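Local coordinates for protein ATP-dependent RNA helicase HrpB (Escherichia coli, PDB 6EUD) that hydrolyses ATP to ADP and phosphate as a DExH-box NTPase of the DEAH/RHA helicase type, with single-stranded RNA as its probable binding partner, at residues A[756-759]-A[763-766]; A[448-453]-A[466-471]; A[219-224]-A[321-326]; A[622-627]-A[659-664]. All coordinates share one frame; numbering follows the deposited sequence.

Contact 1 (A[756-759]-A[763-766])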
loop_
_atom_site.group_PDB
_atom_site.type_symbol
_atom_site.label_atom_id
_atom_site.label_comp_id
_atom_site.label_asym_id
_atom_site.label_seq_id
_atom_site.Cartn_x
_atom_site.Cartn_y
_atom_site.Cartn_z
ATOM N N GLU A 756 36.117 -17.398 -30.637
ATOM C CA GLU A 756 36.332 -16.711 -31.890
ATOM C C GLU A 756 37.633 -17.223 -32.481
ATOM O O GLU A 756 38.721 -16.742 -32.177
ATOM C CB GLU A 756 36.313 -15.209 -31.660
ATOM C CG GLU A 756 34.917 -14.739 -31.177
ATOM C CD GLU A 756 34.911 -13.321 -30.596
ATOM O OE1 GLU A 756 35.857 -12.952 -29.865
ATOM O OE2 GLU A 756 33.965 -12.559 -30.883
ATOM N N LEU A 757 37.497 -18.252 -33.306
ATOM C CA LEU A 757 38.631 -18.978 -33.847
ATOM C C LEU A 757 39.276 -18.218 -34.986
ATOM O O LEU A 757 38.628 -17.881 -35.972
ATOM C CB LEU A 757 38.198 -20.367 -34.305
ATOM C CG LEU A 757 37.706 -21.247 -33.156
ATOM C CD1 LEU A 757 37.298 -22.641 -33.622
ATOM C CD2 LEU A 757 38.803 -21.335 -32.111
ATOM N N LEU A 758 40.565 -17.956 -34.840
ATOM C CA LEU A 758 41.278 -17.072 -35.746
ATOM C C LEU A 758 42.345 -17.831 -36.514
ATOM O O LEU A 758 42.748 -18.925 -36.123
ATOM C CB LEU A 758 41.904 -15.918 -34.961
ATOM C CG LEU A 758 41.004 -15.225 -33.928
ATOM C CD1 LEU A 758 41.845 -14.396 -32.966
ATOM C CD2 LEU A 758 39.936 -14.340 -34.565
ATOM N N SER A 759 42.783 -17.242 -37.618
ATOM C CA SER A 759 43.929 -17.720 -38.383
ATOM C C SER A 759 45.257 -17.234 -37.768
ATOM O O SER A 759 45.242 -16.407 -36.858
ATOM C CB SER A 759 43.785 -17.228 -39.820
ATOM O OG SER A 759 44.071 -15.840 -39.874
ATOM N N ARG A 763 42.889 -13.325 -37.970
ATOM C CA ARG A 763 41.708 -13.186 -38.821
ATOM C C ARG A 763 40.673 -14.271 -38.458
ATOM O O ARG A 763 40.996 -15.460 -38.491
ATOM C CB ARG A 763 42.127 -13.319 -40.296
ATOM C CG ARG A 763 41.026 -13.204 -41.345
ATOM C CD ARG A 763 41.600 -13.428 -42.759
ATOM N NE ARG A 763 42.082 -14.800 -43.015
ATOM C CZ ARG A 763 43.364 -15.183 -43.090
ATOM N NH1 ARG A 763 43.667 -16.453 -43.344
ATOM N NH2 ARG A 763 44.349 -14.311 -42.925
ATOM N N PRO A 764 39.437 -13.861 -38.106
ATOM C CA PRO A 764 38.298 -14.703 -37.691
ATOM C C PRO A 764 37.898 -15.759 -38.724
ATOM O O PRO A 764 37.411 -15.427 -39.804
ATOM C CB PRO A 764 37.162 -13.690 -37.488
ATOM C CG PRO A 764 37.596 -12.469 -38.219
ATOM C CD PRO A 764 39.079 -12.435 -38.123
ATOM N N LEU A 765 38.121 -17.022 -38.368
ATOM C CA LEU A 765 37.781 -18.169 -39.192
ATOM C C LEU A 765 36.386 -18.718 -38.872
ATOM O O LEU A 765 35.644 -19.105 -39.767
ATOM C CB LEU A 765 38.816 -19.272 -39.005
ATOM C CG LEU A 765 40.252 -18.941 -39.404
ATOM C CD1 LEU A 765 41.179 -20.129 -39.136
ATOM C CD2 LEU A 765 40.321 -18.515 -40.868
ATOM N N GLN A 766 36.036 -18.757 -37.593
ATOM C CA GLN A 766 34.759 -19.312 -37.168
ATOM C C GLN A 766 34.384 -18.806 -35.779
ATOM O O GLN A 766 35.244 -18.628 -34.922
ATOM C CB GLN A 766 34.810 -20.842 -37.162
ATOM C CG GLN A 766 33.470 -21.528 -36.941
ATOM C CD GLN A 766 32.725 -21.802 -38.234
ATOM O OE1 GLN A 766 33.282 -21.663 -39.323
ATOM N NE2 GLN A 766 31.472 -22.222 -38.121
#
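Leu757 gives its amide to Gln766 and takes two amides in return, so one residue carries three of the bonds that zip this tight antiparallel hairpin. Leu757 N reaches Gln766 O at 2.8 Å. Leu757 O is gripped by two amides, Leu765 N at 2.6 Å and Gln766 N at 3.2 Å, the first bond being the shorter. Leu765 and Gln766 thus both face Leu757, a classic beta bulge, and the register slips by one before the pair of Leu758 and Pro764. That pair is non-hydrogen-bonded, a place where the missing N-H of proline costs the hairpin no bond; CD2 of Leu758 lies against Pro764 CA (3.5 Å). Toward the turn, Ser759 N donates to Arg763 O at 2.7 Å, while Leu758 CA makes a C-H...O contact to the same oxygen.

In Ser759, chi1 of 74° turns OG back over the turn, where it accepts from Ala761 N and, weakly, from Arg763 N. The same oxygen also sits over one face of the Arg763 guanidinium, 3.3 Å above the plane; NH2 of that arginine is bonded to Tyr790 OH. Glu756 turns its carboxylate to a salt bridge with Arg721.

On its other edge, strand 751-758 is bonded through Glu756 and Leu758 to the parallel strand 729-733 and Met734 just beyond. Helix 779-789 packs on Ser759 and Leu765, and Phe774 of helix 771-776 touches Leu757 and Gln766.

Contact 2 (A[448-453]-A[466-471])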
loop_
_atom_site.group_PDB
_atom_site.type_symbol
_atom_site.label_atom_id
_atom_site.label_comp_id
_atom_site.label_asym_id
_atom_site.label_seq_id
_atom_site.Cartn_x
_atom_site.Cartn_y
_atom_site.Cartn_z
ATOM N N GLU A 448 -11.430 14.973 13.214
ATOM C CA GLU A 448 -12.753 15.428 12.786
ATOM C C GLU A 448 -12.644 16.873 12.348
ATOM O O GLU A 448 -13.041 17.776 13.084
ATOM C CB GLU A 448 -13.783 15.278 13.905
ATOM C CG GLU A 448 -15.112 14.747 13.415
ATOM C CD GLU A 448 -15.021 13.303 12.955
ATOM O OE1 GLU A 448 -14.472 12.474 13.714
ATOM O OE2 GLU A 448 -15.477 13.002 11.828
ATOM N N PRO A 449 -12.065 17.091 11.153
ATOM C CA PRO A 449 -11.764 18.424 10.609
ATOM C C PRO A 449 -13.014 19.290 10.498
ATOM O O PRO A 449 -14.100 18.751 10.309
ATOM C CB PRO A 449 -11.189 18.115 9.209
ATOM C CG PRO A 449 -10.722 16.688 9.290
ATOM C CD PRO A 449 -11.689 16.012 10.217
ATOM N N PRO A 450 -12.857 20.619 10.594
ATOM C CA PRO A 450 -13.965 21.546 10.355
ATOM C C PRO A 450 -14.586 21.271 8.993
ATOM O O PRO A 450 -13.900 20.756 8.095
ATOM C CB PRO A 450 -13.293 22.922 10.360
ATOM C CG PRO A 450 -11.993 22.730 10.994
ATOM C CD PRO A 450 -11.572 21.324 10.724
ATOM N N ARG A 451 -15.859 21.604 8.827
ATOM C CA ARG A 451 -16.505 21.358 7.550
ATOM C C ARG A 451 -16.840 22.650 6.814
ATOM O O ARG A 451 -17.648 22.647 5.896
ATOM C CB ARG A 451 -17.748 20.505 7.749
ATOM C CG ARG A 451 -17.427 19.038 7.969
ATOM C CD ARG A 451 -18.692 18.226 8.081
ATOM N NE ARG A 451 -19.455 18.601 9.266
ATOM C CZ ARG A 451 -20.695 18.195 9.516
ATOM N NH1 ARG A 451 -21.324 17.405 8.652
ATOM N NH2 ARG A 451 -21.307 18.582 10.628
ATOM N N MET A 452 -16.210 23.748 7.216
ATOM C CA MET A 452 -16.189 24.955 6.394
ATOM C C MET A 452 -14.924 24.931 5.532
ATOM O O MET A 452 -14.130 23.984 5.599
ATOM C CB MET A 452 -16.233 26.218 7.255
ATOM C CG MET A 452 -17.430 26.334 8.196
ATOM S SD MET A 452 -19.062 26.156 7.427
ATOM C CE MET A 452 -18.995 27.361 6.096
ATOM N N GLY A 453 -14.726 25.962 4.721
ATOM C CA GLY A 453 -13.584 25.979 3.823
ATOM C C GLY A 453 -12.418 26.797 4.337
ATOM O O GLY A 453 -11.830 27.578 3.586
ATOM N N PRO A 466 -17.579 21.781 21.271
ATOM C CA PRO A 466 -17.807 20.820 22.356
ATOM C C PRO A 466 -17.430 19.376 22.024
ATOM O O PRO A 466 -16.952 18.688 22.925
ATOM C CB PRO A 466 -19.310 20.946 22.621
ATOM C CG PRO A 466 -19.867 21.617 21.407
ATOM C CD PRO A 466 -18.804 22.515 20.919
ATOM N N ALA A 467 -17.612 18.917 20.788
ATOM C CA ALA A 467 -17.242 17.530 20.466
ATOM C C ALA A 467 -15.710 17.342 20.432
ATOM O O ALA A 467 -15.186 16.325 20.882
ATOM C CB ALA A 467 -17.867 17.089 19.137
ATOM N N TRP A 468 -15.000 18.327 19.896
ATOM C CA TRP A 468 -13.545 18.348 19.964
ATOM C C TRP A 468 -13.058 18.345 21.402
ATOM O O TRP A 468 -12.118 17.630 21.753
ATOM C CB TRP A 468 -12.987 19.581 19.258
ATOM C CG TRP A 468 -13.003 19.482 17.785
ATOM C CD1 TRP A 468 -13.094 18.350 17.041
ATOM C CD2 TRP A 468 -12.937 20.572 16.864
ATOM N NE1 TRP A 468 -13.080 18.662 15.700
ATOM C CE2 TRP A 468 -12.984 20.022 15.569
ATOM C CE3 TRP A 468 -12.830 21.962 17.015
ATOM C CZ2 TRP A 468 -12.926 20.820 14.418
ATOM C CZ3 TRP A 468 -12.775 22.750 15.876
ATOM C CH2 TRP A 468 -12.826 22.179 14.595
ATOM N N GLN A 469 -13.682 19.185 22.223
ATOM C CA GLN A 469 -13.362 19.220 23.644
ATOM C C GLN A 469 -13.527 17.854 24.288
ATOM O O GLN A 469 -12.637 17.407 25.006
ATOM C CB GLN A 469 -14.198 20.270 24.364
ATOM C CG GLN A 469 -13.675 20.590 25.729
ATOM C CD GLN A 469 -13.967 22.001 26.165
ATOM O OE1 GLN A 469 -13.218 22.898 25.870
ATOM N NE2 GLN A 469 -15.082 22.208 26.826
ATOM N N GLN A 470 -14.614 17.165 23.963
ATOM C CA GLN A 470 -14.869 15.844 24.510
ATOM C C GLN A 470 -13.755 14.884 24.132
ATOM O O GLN A 470 -13.229 14.151 24.978
ATOM C CB GLN A 470 -16.212 15.313 24.022
ATOM C CG GLN A 470 -16.578 13.987 24.641
ATOM C CD GLN A 470 -17.916 13.464 24.155
ATOM O OE1 GLN A 470 -18.120 13.237 22.959
ATOM N NE2 GLN A 470 -18.847 13.287 25.087
ATOM N N ARG A 471 -13.377 14.908 22.860
ATOM C CA ARG A 471 -12.340 14.013 22.379
ATOM C C ARG A 471 -11.005 14.320 23.044
ATOM O O ARG A 471 -10.267 13.401 23.406
ATOM C CB ARG A 471 -12.220 14.111 20.867
ATOM C CG ARG A 471 -11.132 13.261 20.293
ATOM C CD ARG A 471 -11.316 11.790 20.628
ATOM N NE ARG A 471 -10.397 10.994 19.812
ATOM C CZ ARG A 471 -10.086 9.722 20.046
ATOM N NH1 ARG A 471 -10.586 9.090 21.105
ATOM N NH2 ARG A 471 -9.246 9.091 19.237
#
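Trp468 meets Glu448 and Pro450 with the edge of its indole, and it is the residue through which helix 466-479 reaches the loop between helices 433-447 and 457-462. Coming from the first turn of the helix, where Pro466 O accepts from Gln470 N, the side chain of Trp468 leaves with CG anti to the carbonyl carbon (chi1 -76°), which carries the ring over toward the loop. NE1 gives its hydrogen to Glu448 O at 2.8 Å. The oxygen lies almost in the ring plane, whereas the donor is tilted 24° from the carbonyl plane, and the N-H...O angle of 145° leaves the bond somewhat bent.

Glu448 is the first residue to depart from helical geometry after helix 433-447, so a buried indole here satisfies a carbonyl just past a helix end. The setting is a helical region C-terminal to the two RecA-like domains, consistent with the accessory helical domains of DEAH/RHA helicases.

Further round the same ring edge, CZ2 of Trp468 is 3.3 Å from Glu448 O, and CH2 meets CG of Pro450 at 3.7 Å, the two side chains crossing at about a right angle. Ala460 of helix 457-462 touches both Trp468 and Pro450, and Ile445 of helix 433-447 also packs on the indole. One turn on, Arg471 bridges back to helix 433-447 by a salt bridge from NE to Glu447 OE1, while its NH1 is bonded to Gln474 OE1.

Contact 3 (A[219-224]-A[321-326])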
loop_
_atom_site.group_PDB
_atom_site.type_symbol
_atom_site.label_atom_id
_atom_site.label_comp_id
_atom_site.label_asym_id
_atom_site.label_seq_id
_atom_site.Cartn_x
_atom_site.Cartn_y
_atom_site.Cartn_z
ATOM N N LEU A 219 -33.144 1.201 -9.475
ATOM C CA LEU A 219 -32.058 1.515 -8.551
ATOM C C LEU A 219 -30.791 1.864 -9.338
ATOM O O LEU A 219 -30.268 1.057 -10.121
ATOM C CB LEU A 219 -31.780 0.341 -7.597
ATOM C CG LEU A 219 -30.614 0.487 -6.599
ATOM C CD1 LEU A 219 -30.766 1.697 -5.634
ATOM C CD2 LEU A 219 -30.456 -0.812 -5.810
ATOM N N LEU A 220 -30.307 3.074 -9.118
ATOM C CA LEU A 220 -29.163 3.603 -9.844
ATOM C C LEU A 220 -27.954 3.725 -8.918
ATOM O O LEU A 220 -28.004 4.485 -7.952
ATOM C CB LEU A 220 -29.526 4.964 -10.448
ATOM C CG LEU A 220 -28.432 5.833 -11.054
ATOM C CD1 LEU A 220 -27.667 5.094 -12.154
ATOM C CD2 LEU A 220 -29.059 7.135 -11.587
ATOM N N PHE A 221 -26.887 2.981 -9.206
ATOM C CA PHE A 221 -25.663 3.047 -8.405
ATOM C C PHE A 221 -24.728 4.098 -8.961
ATOM O O PHE A 221 -24.429 4.074 -10.141
ATOM C CB PHE A 221 -24.946 1.685 -8.358
ATOM C CG PHE A 221 -25.682 0.623 -7.540
ATOM C CD1 PHE A 221 -26.439 -0.375 -8.169
ATOM C CD2 PHE A 221 -25.613 0.623 -6.147
ATOM C CE1 PHE A 221 -27.112 -1.361 -7.421
ATOM C CE2 PHE A 221 -26.281 -0.356 -5.389
ATOM C CZ PHE A 221 -27.029 -1.349 -6.026
ATOM N N LEU A 222 -24.276 5.015 -8.100
ATOM C CA LEU A 222 -23.355 6.090 -8.470
ATOM C C LEU A 222 -22.163 6.126 -7.504
ATOM O O LEU A 222 -22.228 5.530 -6.424
ATOM C CB LEU A 222 -24.111 7.422 -8.478
ATOM C CG LEU A 222 -25.133 7.427 -9.609
ATOM C CD1 LEU A 222 -26.060 8.632 -9.576
ATOM C CD2 LEU A 222 -24.368 7.338 -10.938
ATOM N N PRO A 223 -21.063 6.818 -7.878
ATOM C CA PRO A 223 -19.868 6.783 -7.017
ATOM C C PRO A 223 -20.006 7.549 -5.689
ATOM O O PRO A 223 -19.448 7.113 -4.682
ATOM C CB PRO A 223 -18.789 7.443 -7.884
ATOM C CG PRO A 223 -19.320 7.380 -9.311
ATOM C CD PRO A 223 -20.797 7.506 -9.158
ATOM N N GLY A 224 -20.706 8.678 -5.690
ATOM C CA GLY A 224 -20.858 9.455 -4.479
ATOM C C GLY A 224 -21.954 10.500 -4.520
ATOM O O GLY A 224 -22.652 10.661 -5.529
ATOM N N THR A 321 -22.131 -8.021 -10.282
ATOM C CA THR A 321 -23.104 -9.102 -10.164
ATOM C C THR A 321 -23.967 -8.919 -8.913
ATOM O O THR A 321 -25.180 -9.122 -8.949
ATOM C CB THR A 321 -22.404 -10.472 -10.147
ATOM O OG1 THR A 321 -21.827 -10.701 -11.439
ATOM C CG2 THR A 321 -23.379 -11.573 -9.857
ATOM N N GLN A 322 -23.350 -8.509 -7.811
ATOM C CA GLN A 322 -24.121 -8.233 -6.605
ATOM C C GLN A 322 -25.111 -7.078 -6.868
ATOM O O GLN A 322 -26.267 -7.139 -6.449
ATOM C CB GLN A 322 -23.199 -7.922 -5.438
ATOM C CG GLN A 322 -23.893 -7.604 -4.139
ATOM C CD GLN A 322 -24.537 -8.812 -3.476
ATOM O OE1 GLN A 322 -24.123 -9.954 -3.699
ATOM N NE2 GLN A 322 -25.552 -8.564 -2.643
ATOM N N ARG A 323 -24.669 -6.061 -7.608
ATOM C CA ARG A 323 -25.522 -4.930 -7.959
ATOM C C ARG A 323 -26.677 -5.343 -8.858
ATOM O O ARG A 323 -27.794 -4.876 -8.687
ATOM C CB ARG A 323 -24.716 -3.841 -8.658
ATOM C CG ARG A 323 -23.846 -3.073 -7.736
ATOM C CD ARG A 323 -22.947 -2.081 -8.466
ATOM N NE ARG A 323 -22.083 -1.432 -7.484
ATOM C CZ ARG A 323 -21.400 -0.316 -7.693
ATOM N NH1 ARG A 323 -21.467 0.304 -8.861
ATOM N NH2 ARG A 323 -20.654 0.185 -6.720
ATOM N N ALA A 324 -26.401 -6.204 -9.829
ATOM C CA ALA A 324 -27.432 -6.720 -10.715
ATOM C C ALA A 324 -28.500 -7.488 -9.923
ATOM O O ALA A 324 -29.692 -7.376 -10.200
ATOM C CB ALA A 324 -26.810 -7.611 -11.777
ATOM N N GLY A 325 -28.071 -8.243 -8.917
ATOM C CA GLY A 325 -28.983 -9.059 -8.132
ATOM C C GLY A 325 -29.931 -8.238 -7.289
ATOM O O GLY A 325 -30.924 -8.763 -6.781
ATOM N N ARG A 326 -29.630 -6.952 -7.124
ATOM C CA ARG A 326 -30.553 -6.041 -6.449
ATOM C C ARG A 326 -31.809 -5.769 -7.307
ATOM O O ARG A 326 -32.812 -5.242 -6.807
ATOM C CB ARG A 326 -29.845 -4.723 -6.063
ATOM C CG ARG A 326 -28.849 -4.879 -4.901
ATOM C CD ARG A 326 -29.194 -6.103 -4.092
ATOM N NE ARG A 326 -28.903 -5.997 -2.672
ATOM C CZ ARG A 326 -29.061 -7.014 -1.833
ATOM N NH1 ARG A 326 -29.494 -8.178 -2.304
ATOM N NH2 ARG A 326 -28.790 -6.877 -0.538
#
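Phe221 turns one ring face to the aliphatic chain of Arg323 where a strand and a helix of the second RecA-like domain meet. The end of strand 217-221 and the residues after it match motif IV of superfamily 2 helicases, and residues 322-326, Gln-Arg-Ala-Gly-Arg, open motif VI. The contact holds no hydrogen bond; side-chain shape does the work.

Arg323 is the clearest case. A chi1 of -74° swings its CG to the side of the backbone N, and the chain then runs extended to NE, crossing the aromatic ring at a slant. CG sits 3.8 Å from the ring centroid and 16° off the normal, a CH-pi contact over one face. CB of Arg323 is 3.7 Å from Phe221 CE1. Farther along, the guanidinium comes over the inner end of the phenylalanine, with NH1 3.8 Å from Phe221 CB and its plane only 17° from that of the ring. Two carboxylates claim the polar end: Asp292 forms a salt bridge with NH1 and Glu279 with NE. The Phe221 face and this pair of acids together would fix both the course and the rotation of the arginine.

Arg326 behaves otherwise. Its bends at chi2 and chi3 lead the guanidinium away from the strand, toward the nucleotide site, where its side chain is about 4 Å from that of Thr32 in the predicted ATP-binding loop. This is consistent with the role of motif VI arginines in phosphate recognition. Its near end stays on the strand: CB rests 4.0 Å from Leu219 CD2, and CG of Arg326 meets the edge of the Phe221 ring 4.1 Å from CZ.

Contact 4 (A[622-627]-A[659-664])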
loop_
_atom_site.group_PDB
_atom_site.type_symbol
_atom_site.label_atom_id
_atom_site.label_comp_id
_atom_site.label_asym_id
_atom_site.label_seq_id
_atom_site.Cartn_x
_atom_site.Cartn_y
_atom_site.Cartn_z
ATOM N N LYS A 622 27.348 13.949 -10.886
ATOM C CA LYS A 622 27.972 13.860 -12.205
ATOM C C LYS A 622 27.981 12.444 -12.776
ATOM O O LYS A 622 28.188 12.253 -13.978
ATOM C CB LYS A 622 29.406 14.398 -12.148
ATOM C CG LYS A 622 29.493 15.890 -11.937
ATOM C CD LYS A 622 28.733 16.603 -13.023
ATOM C CE LYS A 622 29.053 18.082 -13.060
ATOM N NZ LYS A 622 28.628 18.742 -11.821
ATOM N N GLY A 623 27.764 11.458 -11.913
ATOM C CA GLY A 623 27.773 10.068 -12.325
ATOM C C GLY A 623 29.125 9.395 -12.128
ATOM O O GLY A 623 30.145 10.051 -11.917
ATOM N N LEU A 624 29.135 8.073 -12.205
ATOM C CA LEU A 624 30.350 7.301 -11.988
ATOM C C LEU A 624 31.454 7.583 -13.011
ATOM O O LEU A 624 32.624 7.288 -12.777
ATOM C CB LEU A 624 30.017 5.818 -12.005
ATOM C CG LEU A 624 29.112 5.388 -10.876
ATOM C CD1 LEU A 624 28.786 3.921 -11.075
ATOM C CD2 LEU A 624 29.829 5.621 -9.559
ATOM N N SER A 625 31.067 8.147 -14.143
ATOM C CA SER A 625 31.998 8.515 -15.191
ATOM C C SER A 625 33.192 9.373 -14.745
ATOM O O SER A 625 34.192 9.424 -15.454
ATOM C CB SER A 625 31.218 9.245 -16.286
ATOM O OG SER A 625 31.990 10.237 -16.933
ATOM N N VAL A 626 33.102 10.061 -13.603
ATOM C CA VAL A 626 34.237 10.892 -13.164
ATOM C C VAL A 626 35.343 10.060 -12.523
ATOM O O VAL A 626 36.437 10.559 -12.295
ATOM C CB VAL A 626 33.831 12.010 -12.153
ATOM C CG1 VAL A 626 33.022 13.112 -12.844
ATOM C CG2 VAL A 626 33.107 11.435 -10.936
ATOM N N LEU A 627 35.047 8.800 -12.233
ATOM C CA LEU A 627 36.046 7.875 -11.722
ATOM C C LEU A 627 36.839 7.291 -12.882
ATOM O O LEU A 627 36.450 7.443 -14.052
ATOM C CB LEU A 627 35.379 6.765 -10.915
ATOM C CG LEU A 627 34.586 7.354 -9.752
ATOM C CD1 LEU A 627 33.833 6.272 -9.035
ATOM C CD2 LEU A 627 35.537 8.110 -8.821
ATOM N N SER A 659 23.078 1.103 -7.497
ATOM C CA SER A 659 23.563 0.485 -6.247
ATOM C C SER A 659 24.922 1.076 -5.850
ATOM O O SER A 659 25.203 1.318 -4.675
ATOM C CB SER A 659 23.706 -1.044 -6.384
ATOM O OG SER A 659 22.501 -1.688 -6.782
ATOM N N LEU A 660 25.769 1.294 -6.853
ATOM C CA LEU A 660 27.104 1.852 -6.635
ATOM C C LEU A 660 27.045 3.288 -6.140
ATOM O O LEU A 660 27.713 3.627 -5.164
ATOM C CB LEU A 660 27.942 1.790 -7.916
ATOM C CG LEU A 660 28.350 0.379 -8.320
ATOM C CD1 LEU A 660 29.176 0.415 -9.606
ATOM C CD2 LEU A 660 29.110 -0.266 -7.184
ATOM N N LEU A 661 26.259 4.124 -6.823
ATOM C CA LEU A 661 26.052 5.512 -6.392
ATOM C C LEU A 661 25.486 5.560 -4.975
ATOM O O LEU A 661 25.882 6.397 -4.162
ATOM C CB LEU A 661 25.126 6.244 -7.364
ATOM C CG LEU A 661 25.802 6.562 -8.703
ATOM C CD1 LEU A 661 24.802 7.094 -9.710
ATOM C CD2 LEU A 661 26.956 7.544 -8.520
ATOM N N ALA A 662 24.585 4.637 -4.665
ATOM C CA ALA A 662 23.953 4.627 -3.351
ATOM C C ALA A 662 24.935 4.203 -2.262
ATOM O O ALA A 662 24.839 4.663 -1.118
ATOM C CB ALA A 662 22.737 3.719 -3.359
ATOM N N ALA A 663 25.892 3.350 -2.615
ATOM C CA ALA A 663 26.779 2.760 -1.609
ATOM C C ALA A 663 28.197 3.340 -1.593
ATOM O O ALA A 663 29.094 2.748 -0.986
ATOM C CB ALA A 663 26.849 1.249 -1.799
ATOM N N LEU A 664 28.403 4.480 -2.251
ATOM C CA LEU A 664 29.737 5.113 -2.342
ATOM C C LEU A 664 30.464 5.186 -0.999
ATOM O O LEU A 664 31.674 4.945 -0.914
ATOM C CB LEU A 664 29.611 6.523 -2.919
ATOM C CG LEU A 664 29.285 6.569 -4.407
ATOM C CD1 LEU A 664 28.973 7.996 -4.832
ATOM C CD2 LEU A 664 30.459 6.008 -5.186
#
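Leu624 packs against Leu660, Leu661 and Leu664 in a purely apolar contact between a short 3-10 turn and a short helix. The turn, residues 624-626, follows helix 608-622 and precedes helix 631-646; its partner is helix 657-662 and the start of the next helix. Neither a hydrogen bond nor a charge joins the two segments.

One leucine on the first side is shared by three on the second. Its chi1 of -65° and an extended chi2 send the two methyls of Leu624 into the opposing row. CD1 takes Leu660, lying 3.8 Å from its CD1 and 3.9 Å from its CB, with the two side chains crossing at about a right angle. CD2 takes Leu661, touching its CD2 at 3.6 Å in a more slanting approach. The third leucine is a looser neighbour, Leu664 CD2 being 4.4 Å from Leu624 CD2.

Backbone geometry puts Leu624 there. Gly623, just before it, has positive phi; it ends helix 608-622 and leads into the 3-10 turn that carries Leu624. Leu627 N then bonds back to Leu624 O at 2.9 Å, an oxygen that also receives the indole N-H of Trp629. Polar tying between the wider elements comes from Arg620 NE, bonded to Leu661 O. Helix 608-622 also packs on Leu661 and Leu664, and Leu690 of helix 686-692 on Leu660. The leucine cluster thus joins helices 608-622, 657-662 and 686-692 in a small helical assembly, typical hydrophobic-core packing between helices and the turn connecting them.

In the fold
The four contacts follow one another along the chain without overlap, in the order 3, 2, 4, 1, and none touches another. Contact 3 alone comes close to the nucleotide site, the side chain of Arg326 being about 4 Å from that of Thr32 in the predicted ATP-binding loop; the others lie away from it. Contact 2 is its nearest companion, with centres 33 Å apart and nearest atoms about 15 Å apart. Contacts 4 and 1 lie together on one side of the chain's centre, their own centres 38 Å apart, in the extended C-terminal part. Contact 1 is 73 Å from contact 3 between centres, a measure of how far this elongated molecule reaches beyond its helicase core.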